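Local coordinates for protein phenylacetate-CoA oxygenase subunit PaaB (Ralstonia eutropha JMP134, PDB 3EGR) that is a subunit of a phenylacetate-CoA oxygenase and probably takes part in the bacterial breakdown of phenylacetic acid, at residues Trp7-Val12 and Ser27-Asp32. Sequence-based numbering, arbitrary orientation.
Sequences WPLWEV and SLHATD
Strands 9-12 and 27-29 run antiparallel as the open end of a beta hairpin, strand 9-15 being the middle one of three. Trp10 and Leu28 form the hydrogen-bonded pair: Trp10 N reaches Leu28 O at 2.8 Å, nearly along the C=O axis, and Leu28 N returns to Trp10 O in the carbonyl plane. Ala30 N, hydrogen-bonded to Pro8 O, carries the pairing past the strand ends.

The tight part is the face of Trp10, Val12 and Leu28, beneath helix 33-45, where Met39 and Ala40 close over Leu28 and Val12. With CG anti to the carbonyl carbon (chi1 -58°), the Trp10 indole reaches past the end of strand 27-29 to Ala30 and Asp32: Trp10 CB meets Leu28 CD1, Leu28 O lies in plane at the ring edge, by Trp10 CD1, and Trp10 NE1 donates to Ala30 O at 3.0 Å. That carbonyl is met from above its plane but lies close to the ring plane, so the bond helps to hold the indole's rotation. Asp32 O sits over one face of the ring, toward its rim; the Asp32 carboxylate instead caps Gln35 N at the helix start.

The face of Leu9, His29 and Ser27 is more open, though Glu11 on it is buried. Leu9 CD1 sits over the His29 ring, 3.6 Å from its centroid, in a CH-pi contact, while Trp7 O lies 3.2 Å from His29 CD2. Glu6 of a second subunit packs on Leu9 and weakly hydrogen-bonds His29 NE2. Ser27 OG donates to Glu11 OE1 at 2.7 Å, from above the carboxylate plane. Beyond the strand ends, exposed Trp7 takes Thr31 CG2 over its five-membered ring.

Glu11 OE1, gripped by Ser27 OG and His24 NE2, would probably be stabilised as carboxylate, although a thiocyanate ion, probably from the crystallisation liquor, lies about 3 Å from the side chain; the indole bond ties buried Trp10 to the turn into the helix.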
loop_
_atom_site.group_PDB
_atom_site.type_symbol
_atom_site.label_atom_id
_atom_site.label_comp_id
_atom_site.label_asym_id
_atom_site.label_seq_id
_atom_site.Cartn_x
_atom_site.Cartn_y
_atom_site.Cartn_z
ATOM N N TRP A 7 -15.185 -3.542 0.276
ATOM C CA TRP A 7 -15.229 -2.506 -0.748
ATOM C C TRP A 7 -14.503 -1.267 -0.246
ATOM O O TRP A 7 -15.122 -0.228 0.012
ATOM C CB TRP A 7 -16.667 -2.127 -1.069
ATOM C CG TRP A 7 -17.402 -3.138 -1.867
ATOM C CD1 TRP A 7 -17.838 -4.351 -1.442
ATOM C CD2 TRP A 7 -17.809 -3.018 -3.234
ATOM N NE1 TRP A 7 -18.469 -5.002 -2.457
ATOM C CE2 TRP A 7 -18.483 -4.205 -3.567
ATOM C CE3 TRP A 7 -17.683 -2.011 -4.204
ATOM C CZ2 TRP A 7 -19.035 -4.424 -4.829
ATOM C CZ3 TRP A 7 -18.222 -2.227 -5.461
ATOM C CH2 TRP A 7 -18.893 -3.428 -5.763
ATOM N N PRO A 8 -13.179 -1.364 -0.112
ATOM C CA PRO A 8 -12.418 -0.241 0.405
ATOM C C PRO A 8 -12.446 0.986 -0.519
ATOM O O PRO A 8 -12.881 0.895 -1.684
ATOM C CB PRO A 8 -11.001 -0.814 0.512
ATOM C CG PRO A 8 -10.966 -1.909 -0.486
ATOM C CD PRO A 8 -12.319 -2.511 -0.446
ATOM N N LEU A 9 -11.982 2.113 0.029
ATOM C CA LEU A 9 -11.960 3.397 -0.662
ATOM C C LEU A 9 -10.688 3.525 -1.496
ATOM O O LEU A 9 -9.609 3.118 -1.058
ATOM C CB LEU A 9 -12.047 4.550 0.351
ATOM C CG LEU A 9 -12.221 5.957 -0.253
ATOM C CD1 LEU A 9 -13.673 6.106 -0.803
ATOM C CD2 LEU A 9 -11.882 7.039 0.763
ATOM N N TRP A 10 -10.835 4.077 -2.701
ATOM C CA TRP A 10 -9.729 4.298 -3.647
ATOM C C TRP A 10 -9.733 5.749 -4.063
ATOM O O TRP A 10 -10.795 6.345 -4.243
ATOM C CB TRP A 10 -9.887 3.425 -4.899
ATOM C CG TRP A 10 -9.951 1.954 -4.569
ATOM C CD1 TRP A 10 -11.019 1.298 -4.049
ATOM C CD2 TRP A 10 -8.906 0.978 -4.707
ATOM N NE1 TRP A 10 -10.710 -0.015 -3.850
ATOM C CE2 TRP A 10 -9.416 -0.239 -4.238
ATOM C CE3 TRP A 10 -7.593 1.015 -5.186
ATOM C CZ2 TRP A 10 -8.663 -1.419 -4.228
ATOM C CZ3 TRP A 10 -6.837 -0.171 -5.168
ATOM C CH2 TRP A 10 -7.385 -1.363 -4.705
ATOM N N GLU A 11 -8.554 6.339 -4.179
ATOM C CA GLU A 11 -8.452 7.659 -4.770
ATOM C C GLU A 11 -8.104 7.500 -6.244
ATOM O O GLU A 11 -7.321 6.613 -6.625
ATOM C CB GLU A 11 -7.406 8.508 -4.054
ATOM C CG GLU A 11 -7.679 8.734 -2.568
ATOM C CD GLU A 11 -9.032 9.335 -2.294
ATOM O OE1 GLU A 11 -9.555 10.104 -3.132
ATOM O OE2 GLU A 11 -9.577 9.049 -1.218
ATOM N N VAL A 12 -8.705 8.359 -7.064
ATOM C CA VAL A 12 -8.578 8.282 -8.505
ATOM C C VAL A 12 -7.864 9.533 -9.020
ATOM O O VAL A 12 -8.259 10.659 -8.706
ATOM C CB VAL A 12 -9.978 8.199 -9.151
ATOM C CG1 VAL A 12 -9.894 8.189 -10.677
ATOM C CG2 VAL A 12 -10.709 6.978 -8.644
ATOM N N SER A 27 -13.029 9.978 -5.529
ATOM C CA SER A 27 -12.893 8.707 -4.809
ATOM C C SER A 27 -13.946 7.749 -5.279
ATOM O O SER A 27 -14.938 8.171 -5.854
ATOM C CB SER A 27 -13.142 8.914 -3.324
ATOM O OG SER A 27 -12.220 9.852 -2.821
ATOM N N LEU A 28 -13.744 6.465 -5.009
ATOM C CA LEU A 28 -14.793 5.483 -5.171
ATOM C C LEU A 28 -14.476 4.224 -4.369
ATOM O O LEU A 28 -13.326 3.992 -4.005
ATOM C CB LEU A 28 -15.023 5.164 -6.659
ATOM C CG LEU A 28 -13.824 4.758 -7.513
ATOM C CD1 LEU A 28 -13.267 3.420 -7.044
ATOM C CD2 LEU A 28 -14.216 4.713 -8.998
ATOM N N HIS A 29 -15.504 3.436 -4.070
ATOM C CA HIS A 29 -15.325 2.163 -3.389
ATOM C C HIS A 29 -15.362 1.017 -4.374
ATOM O O HIS A 29 -16.259 0.957 -5.222
ATOM C CB HIS A 29 -16.414 1.949 -2.346
ATOM C CG HIS A 29 -16.361 2.923 -1.212
ATOM N ND1 HIS A 29 -17.003 4.140 -1.253
ATOM C CD2 HIS A 29 -15.729 2.869 -0.019
ATOM C CE1 HIS A 29 -16.780 4.787 -0.124
ATOM N NE2 HIS A 29 -15.999 4.045 0.637
ATOM N N ALA A 30 -14.397 0.102 -4.245
ATOM C CA ALA A 30 -14.263 -1.036 -5.172
ATOM C C ALA A 30 -13.589 -2.208 -4.488
ATOM O O ALA A 30 -12.850 -2.031 -3.526
ATOM C CB ALA A 30 -13.483 -0.635 -6.419
ATOM N N THR A 31 -13.845 -3.413 -4.977
ATOM C CA THR A 31 -13.300 -4.606 -4.325
ATOM C C THR A 31 -11.815 -4.800 -4.627
ATOM O O THR A 31 -11.133 -5.398 -3.847
ATOM C CB THR A 31 -14.066 -5.873 -4.684
ATOM O OG1 THR A 31 -13.946 -6.102 -6.088
ATOM C CG2 THR A 31 -15.552 -5.762 -4.274
ATOM N N ASP A 32 -11.301 -4.292 -5.739
ATOM C CA ASP A 32 -9.862 -4.387 -5.997
ATOM C C ASP A 32 -9.415 -3.357 -7.015
ATOM O O ASP A 32 -10.248 -2.600 -7.557
ATOM C CB ASP A 32 -9.493 -5.795 -6.460
ATOM C CG ASP A 32 -10.332 -6.268 -7.606
ATOM O OD1 ASP A 32 -10.433 -5.584 -8.653
ATOM O OD2 ASP A 32 -10.910 -7.347 -7.452
#